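Local coordinates for halogenase (Chondromyces crocatus, PDB 3E1T), which probably catalyses the FAD-dependent halogenation step in the biosynthesis of the myxobacterial metabolite chondrochloren, at residues D9-G14 against V145-R150; S24-A27 against R32-L35. All coordinates share one frame; numbering follows the deposited sequence.

Contact 1 of 2, residues D9-G14 against V145-R150; sequences DLIVIG and VGVRYR. With FAD (flavin-adenine dinucleotide), chain C.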
loop_
_atom_site.group_PDB
_atom_site.type_symbol
_atom_site.label_atom_id
_atom_site.label_comp_id
_atom_site.label_asym_id
_atom_site.label_seq_id
_atom_site.Cartn_x
_atom_site.Cartn_y
_atom_site.Cartn_z
ATOM N N ASP A 9 -13.863 -22.796 -7.278
ATOM C CA ASP A 9 -14.764 -21.648 -7.286
ATOM C C ASP A 9 -13.938 -20.385 -7.596
ATOM O O ASP A 9 -14.417 -19.479 -8.269
ATOM C CB ASP A 9 -15.537 -21.509 -5.967
ATOM C CG ASP A 9 -16.438 -22.715 -5.667
ATOM O OD1 ASP A 9 -16.184 -23.387 -4.643
ATOM O OD2 ASP A 9 -17.402 -22.976 -6.429
ATOM N N LEU A 10 -12.680 -20.369 -7.141
ATOM C CA LEU A 10 -11.818 -19.182 -7.228
ATOM C C LEU A 10 -10.362 -19.575 -7.354
ATOM O O LEU A 10 -9.889 -20.435 -6.618
ATOM C CB LEU A 10 -11.989 -18.313 -5.967
ATOM C CG LEU A 10 -11.031 -17.145 -5.670
ATOM C CD1 LEU A 10 -11.182 -16.050 -6.730
ATOM C CD2 LEU A 10 -11.298 -16.575 -4.270
ATOM N N ILE A 11 -9.655 -18.928 -8.278
ATOM C CA ILE A 11 -8.198 -19.016 -8.328
ATOM C C ILE A 11 -7.599 -17.652 -8.008
ATOM O O ILE A 11 -7.910 -16.658 -8.677
ATOM C CB ILE A 11 -7.677 -19.485 -9.700
ATOM C CG1 ILE A 11 -8.208 -20.896 -10.014
ATOM C CG2 ILE A 11 -6.139 -19.471 -9.714
ATOM C CD1 ILE A 11 -8.269 -21.234 -11.496
ATOM N N VAL A 12 -6.740 -17.623 -6.988
ATOM C CA VAL A 12 -6.020 -16.420 -6.605
ATOM C C VAL A 12 -4.562 -16.531 -7.035
ATOM O O VAL A 12 -3.899 -17.536 -6.764
ATOM C CB VAL A 12 -6.145 -16.157 -5.087
ATOM C CG1 VAL A 12 -5.328 -14.939 -4.673
ATOM C CG2 VAL A 12 -7.603 -15.942 -4.733
ATOM N N ILE A 13 -4.097 -15.502 -7.737
ATOM C CA ILE A 13 -2.729 -15.405 -8.203
ATOM C C ILE A 13 -1.900 -14.521 -7.264
ATOM O O ILE A 13 -1.966 -13.276 -7.333
ATOM C CB ILE A 13 -2.666 -14.769 -9.615
ATOM C CG1 ILE A 13 -3.772 -15.330 -10.532
ATOM C CG2 ILE A 13 -1.245 -14.882 -10.167
ATOM C CD1 ILE A 13 -3.864 -14.667 -11.905
ATOM N N GLY A 14 -1.109 -15.157 -6.411
ATOM C CA GLY A 14 -0.195 -14.457 -5.502
ATOM C C GLY A 14 -0.616 -14.667 -4.064
ATOM O O GLY A 14 -1.800 -14.623 -3.761
ATOM N N VAL A 145 -11.772 -17.622 -17.330
ATOM C CA VAL A 145 -12.259 -18.979 -17.019
ATOM C C VAL A 145 -11.210 -19.880 -16.399
ATOM O O VAL A 145 -11.532 -20.950 -15.886
ATOM C CB VAL A 145 -12.927 -19.702 -18.244
ATOM C CG1 VAL A 145 -14.354 -19.200 -18.469
ATOM C CG2 VAL A 145 -12.097 -19.572 -19.495
ATOM N N GLY A 146 -9.957 -19.451 -16.454
ATOM C CA GLY A 146 -8.883 -20.217 -15.849
ATOM C C GLY A 146 -7.544 -19.542 -15.967
ATOM O O GLY A 146 -7.464 -18.368 -16.330
ATOM N N VAL A 147 -6.494 -20.283 -15.642
ATOM C CA VAL A 147 -5.135 -19.789 -15.760
ATOM C C VAL A 147 -4.218 -20.850 -16.367
ATOM O O VAL A 147 -4.502 -22.046 -16.272
ATOM C CB VAL A 147 -4.553 -19.337 -14.377
ATOM C CG1 VAL A 147 -5.346 -18.157 -13.801
ATOM C CG2 VAL A 147 -4.487 -20.507 -13.387
ATOM N N ARG A 148 -3.138 -20.406 -17.008
ATOM C CA ARG A 148 -2.007 -21.281 -17.314
ATOM C C ARG A 148 -0.891 -20.971 -16.332
ATOM O O ARG A 148 -0.573 -19.800 -16.112
ATOM C CB ARG A 148 -1.499 -21.084 -18.752
ATOM C CG ARG A 148 -0.002 -21.438 -18.927
ATOM C CD ARG A 148 0.469 -21.573 -20.372
ATOM N NE ARG A 148 -0.140 -20.603 -21.281
ATOM C CZ ARG A 148 -1.142 -20.892 -22.099
ATOM N NH1 ARG A 148 -1.643 -22.118 -22.118
ATOM N NH2 ARG A 148 -1.645 -19.959 -22.892
ATOM N N TYR A 149 -0.298 -22.012 -15.752
ATOM C CA TYR A 149 0.822 -21.856 -14.823
ATOM C C TYR A 149 1.902 -22.913 -15.039
ATOM O O TYR A 149 1.672 -23.900 -15.727
ATOM C CB TYR A 149 0.335 -21.909 -13.363
ATOM C CG TYR A 149 -0.267 -23.235 -12.928
ATOM C CD1 TYR A 149 0.496 -24.178 -12.243
ATOM C CD2 TYR A 149 -1.607 -23.533 -13.185
ATOM C CE1 TYR A 149 -0.057 -25.399 -11.833
ATOM C CE2 TYR A 149 -2.172 -24.746 -12.782
ATOM C CZ TYR A 149 -1.393 -25.671 -12.105
ATOM O OH TYR A 149 -1.949 -26.867 -11.703
ATOM N N ARG A 150 3.073 -22.688 -14.442
ATOM C CA ARG A 150 4.107 -23.718 -14.325
ATOM C C ARG A 150 4.167 -24.144 -12.865
ATOM O O ARG A 150 4.212 -23.288 -11.976
ATOM C CB ARG A 150 5.484 -23.199 -14.742
ATOM C CG ARG A 150 5.509 -22.276 -15.945
ATOM C CD ARG A 150 6.928 -21.770 -16.192
ATOM N NE ARG A 150 7.763 -22.780 -16.847
ATOM C CZ ARG A 150 9.093 -22.742 -16.906
ATOM N NH1 ARG A 150 9.768 -21.746 -16.339
ATOM N NH2 ARG A 150 9.756 -23.704 -17.533
HETATM P PA FAD C . 2.587 -8.374 -2.811
HETATM O O1A FAD C . 2.900 -8.192 -1.350
HETATM O O2A FAD C . 3.583 -7.786 -3.750
HETATM O O5B FAD C . 2.498 -9.963 -3.085
HETATM C C5B FAD C . 2.156 -10.476 -4.363
HETATM C C4B FAD C . 2.612 -11.935 -4.464
HETATM O O4B FAD C . 2.391 -12.445 -5.764
HETATM C C3B FAD C . 4.107 -12.064 -4.196
HETATM O O3B FAD C . 4.280 -13.002 -3.158
HETATM C C2B FAD C . 4.699 -12.593 -5.486
HETATM O O2B FAD C . 5.675 -13.558 -5.212
HETATM C C1B FAD C . 3.495 -13.213 -6.172
HETATM N N9A FAD C . 3.538 -13.223 -7.646
HETATM C C8A FAD C . 4.027 -12.271 -8.505
HETATM N N7A FAD C . 3.825 -12.710 -9.770
HETATM C C5A FAD C . 3.206 -13.915 -9.731
HETATM C C6A FAD C . 2.774 -14.815 -10.717
HETATM N N6A FAD C . 3.057 -14.624 -12.012
HETATM N N1A FAD C . 2.162 -15.984 -10.329
HETATM C C2A FAD C . 2.000 -16.295 -9.004
HETATM N N3A FAD C . 2.440 -15.408 -8.045
HETATM C C4A FAD C . 3.023 -14.241 -8.399
HETATM N N1 FAD C . 2.776 -0.828 2.746
HETATM C C2 FAD C . 2.476 -0.790 4.080
HETATM O O2 FAD C . 1.392 -1.242 4.441
HETATM N N3 FAD C . 3.380 -0.236 4.968
HETATM C C4 FAD C . 4.598 0.269 4.522
HETATM O O4 FAD C . 5.415 0.744 5.313
HETATM C C4X FAD C . 4.894 0.242 3.166
HETATM N N5 FAD C . 6.092 0.733 2.683
HETATM C C5X FAD C . 6.365 0.684 1.330
HETATM C C6 FAD C . 7.570 1.187 0.828
HETATM C C7 FAD C . 7.835 1.133 -0.549
HETATM C C7M FAD C . 9.025 1.873 -1.091
HETATM C C8 FAD C . 6.895 0.581 -1.428
HETATM C C8M FAD C . 7.049 0.688 -2.928
HETATM C C9 FAD C . 5.705 0.073 -0.920
HETATM C C9A FAD C . 5.429 0.123 0.451
HETATM N N10 FAD C . 4.240 -0.396 0.928
HETATM C C10 FAD C . 3.966 -0.329 2.277
HETATM C "C1'" FAD C . 3.274 -1.107 -0.004
HETATM C "C2'" FAD C . 3.299 -2.636 0.110
HETATM O "O2'" FAD C . 4.569 -3.082 -0.322
HETATM C "C3'" FAD C . 2.218 -3.273 -0.776
HETATM O "O3'" FAD C . 1.062 -2.465 -0.818
HETATM C "C4'" FAD C . 1.742 -4.653 -0.323
HETATM O "O4'" FAD C . 2.827 -5.553 -0.337
HETATM C "C5'" FAD C . 0.657 -5.151 -1.278
HETATM O "O5'" FAD C . 0.446 -6.522 -1.077
HETATM P P FAD C . -0.081 -7.468 -2.263
HETATM O O1P FAD C . -0.698 -8.710 -1.656
HETATM O O2P FAD C . -1.091 -6.749 -3.102
HETATM O O3P FAD C . 1.182 -7.730 -3.188
#
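Val147 meets Ile11 and Ile13 with one methyl each, and these three buried side chains carry the contact. Ile11 and Val147 reach toward each other tip to tip, CG2 of Ile11 lying 4.2 Å from CG2 of Val147. The other branch of the valine, CG1, approaches CD1 of Ile13 at 4.2 Å. Val147 holds its CG1 methyl anti to the carbonyl carbon (chi1 -63°), leaving CG2 in the cleft between the backbone N and the carbonyl carbon; the fork is thereby spread across both isoleucines. Approach to Gly146 is looser, CD1 of Ile11 coming no nearer than 4.5 Å to its CA. Ala159 and Ala161 of strand 156-161 border Ile11, and Ile164 touches both Ile11 and Val147.

Ile13 faces two ways. Its CG1 arm, beside the backbone N, carries CD1 to the valine, while CG2, anti to that N, lies over the face of the FAD adenine, 3.6 Å from N1A. Just beyond, the CA of Gly14 comes within 3.3 Å of the ribose O4B of FAD. The backbone angles of Gly14, phi 114° and psi 139°, and the nearness of the ribose leave no room for a CB there; it fits the first glycine of a Rossmann-type GxGxxG pattern.

The segments belong to different sheets: strand 10-13 is central in the parallel sheet, strand 143-150 part of the mixed sheet stacked against it, as in FAD-binding Rossmann-like folds where a small antiparallel sheet covers one face. A classic beta bulge at Val145 and Gly146 opens the latter segment. Methyl-to-methyl dispersion and exclusion of water join the layers here, and Ile13 extends that apolar surface to the cofactor's adenine.

Contact 2 of 2, residues S24-A27 against R32-L35; sequences SFVA and RVLL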
loop_
_atom_site.group_PDB
_atom_site.type_symbol
_atom_site.label_atom_id
_atom_site.label_comp_id
_atom_site.label_asym_id
_atom_site.label_seq_id
_atom_site.Cartn_x
_atom_site.Cartn_y
_atom_site.Cartn_z
ATOM N N SER A 24 -8.491 -16.866 2.069
ATOM C CA SER A 24 -9.042 -17.234 3.378
ATOM C C SER A 24 -10.523 -16.913 3.522
ATOM O O SER A 24 -11.291 -17.759 3.964
ATOM C CB SER A 24 -8.261 -16.574 4.515
ATOM O OG SER A 24 -6.904 -16.948 4.468
ATOM N N PHE A 25 -10.923 -15.699 3.143
ATOM C CA PHE A 25 -12.303 -15.221 3.342
ATOM C C PHE A 25 -13.362 -15.954 2.510
ATOM O O PHE A 25 -14.535 -16.005 2.889
ATOM C CB PHE A 25 -12.411 -13.713 3.037
ATOM C CG PHE A 25 -11.944 -12.810 4.153
ATOM C CD1 PHE A 25 -12.031 -13.204 5.484
ATOM C CD2 PHE A 25 -11.448 -11.548 3.864
ATOM C CE1 PHE A 25 -11.611 -12.354 6.513
ATOM C CE2 PHE A 25 -11.025 -10.695 4.882
ATOM C CZ PHE A 25 -11.110 -11.098 6.209
ATOM N N VAL A 26 -12.974 -16.460 1.347
ATOM C CA VAL A 26 -13.915 -17.193 0.513
ATOM C C VAL A 26 -13.986 -18.659 0.983
ATOM O O VAL A 26 -15.070 -19.228 1.066
ATOM C CB VAL A 26 -13.585 -17.084 -1.006
ATOM C CG1 VAL A 26 -14.529 -17.967 -1.837
ATOM C CG2 VAL A 26 -13.672 -15.628 -1.483
ATOM N N ALA A 27 -12.833 -19.245 1.301
ATOM C CA ALA A 27 -12.768 -20.609 1.829
ATOM C C ALA A 27 -13.511 -20.743 3.158
ATOM O O ALA A 27 -14.162 -21.763 3.408
ATOM C CB ALA A 27 -11.332 -21.054 1.975
ATOM N N ARG A 32 -14.417 -23.745 -2.879
ATOM C CA ARG A 32 -13.166 -24.331 -3.368
ATOM C C ARG A 32 -12.253 -23.230 -3.911
ATOM O O ARG A 32 -12.552 -22.619 -4.933
ATOM C CB ARG A 32 -13.429 -25.371 -4.478
ATOM C CG ARG A 32 -14.599 -26.328 -4.205
ATOM C CD ARG A 32 -14.817 -27.359 -5.325
ATOM N NE ARG A 32 -15.148 -26.814 -6.656
ATOM C CZ ARG A 32 -16.282 -26.193 -6.994
ATOM N NH1 ARG A 32 -17.241 -25.968 -6.098
ATOM N NH2 ARG A 32 -16.455 -25.769 -8.242
ATOM N N VAL A 33 -11.148 -22.969 -3.221
ATOM C CA VAL A 33 -10.187 -21.993 -3.735
ATOM C C VAL A 33 -8.771 -22.543 -3.852
ATOM O O VAL A 33 -8.288 -23.258 -2.972
ATOM C CB VAL A 33 -10.285 -20.554 -3.053
ATOM C CG1 VAL A 33 -11.226 -20.530 -1.857
ATOM C CG2 VAL A 33 -8.893 -19.953 -2.730
ATOM N N LEU A 34 -8.152 -22.225 -4.986
ATOM C CA LEU A 34 -6.753 -22.481 -5.260
ATOM C C LEU A 34 -6.022 -21.138 -5.186
ATOM O O LEU A 34 -6.534 -20.120 -5.654
ATOM C CB LEU A 34 -6.609 -23.025 -6.683
ATOM C CG LEU A 34 -5.458 -23.903 -7.191
ATOM C CD1 LEU A 34 -5.107 -23.494 -8.611
ATOM C CD2 LEU A 34 -4.214 -23.929 -6.319
ATOM N N LEU A 35 -4.828 -21.149 -4.611
ATOM C CA LEU A 35 -3.984 -19.974 -4.585
ATOM C C LEU A 35 -2.605 -20.391 -5.054
ATOM O O LEU A 35 -1.992 -21.294 -4.476
ATOM C CB LEU A 35 -3.982 -19.360 -3.172
ATOM C CG LEU A 35 -2.942 -18.437 -2.512
ATOM C CD1 LEU A 35 -1.694 -18.111 -3.307
ATOM C CD2 LEU A 35 -3.628 -17.180 -1.989
#
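Val33 points from its strand at the last turn of helix 17-27, and its CG1 methyl does all the touching. That methyl lies 3.9 Å from CB of Ala27 and 3.8 Å from the backbone N of the same alanine, and it meets CG1 of Val26 at 4.2 Å. It thus rests on the helix surface where two successive residues adjoin, against the short side chain of one and a branch of the other.

The conformations of the two valines differ. Val26 is staggered, with CG1 anti to the backbone N (chi1 175°) and lying beside the carbonyl carbon, from where it crosses Val33 at a slant. Val33 has chi1 near 8°: CG1 almost eclipses its own backbone N and CG2 the carbonyl carbon, which implies either some torsional strain or an imprecisely placed fork. Ala23 and Leu10 also touch the Val33 side chain.

Beyond these three residues the helix has other neighbours. Ile330 and Asn331 of helix 315-333 pack on Val26, Val126 touches Ala27, and the OG of Ser24 bonds to Ser20 O within its own helix and to Ser121 OG of helix 110-123. Just before the strand, Arg32, whose side chain leaves the backbone away from the helix segment, forms a salt bridge through NH1 with OD2 of Asp9.

This is the helix-to-second-strand joint of a beta-alpha-beta unit of the Rossmann type. The contact rests on dispersion between buried methyl groups, with one methyl also against the Ala27 backbone, while polar groups such as the Ser24 hydroxyl find their partners elsewhere.

From the N terminus the chain runs through strand 10-13, turns past the glycines beside FAD into helix 17-27, and returns along strand 33-36. Contact 2 closes the short connection from the end of helix 17-27 to strand 33-36, with four residues between its segments. Contact 1 closes a far longer loop, 130 residues separating its segments, and contact 2 falls entirely within it. The two meet in the parallel sheet, where strands 10-13 and 33-36 are neighbours: Val12 N lies 2.8 Å from Leu34 O, a probable hydrogen bond. Strand 10-13, paired with strand 33-36 and packed by Leu10 against helix 17-27, joins the beta-alpha-beta unit to the mixed sheet through 145-150.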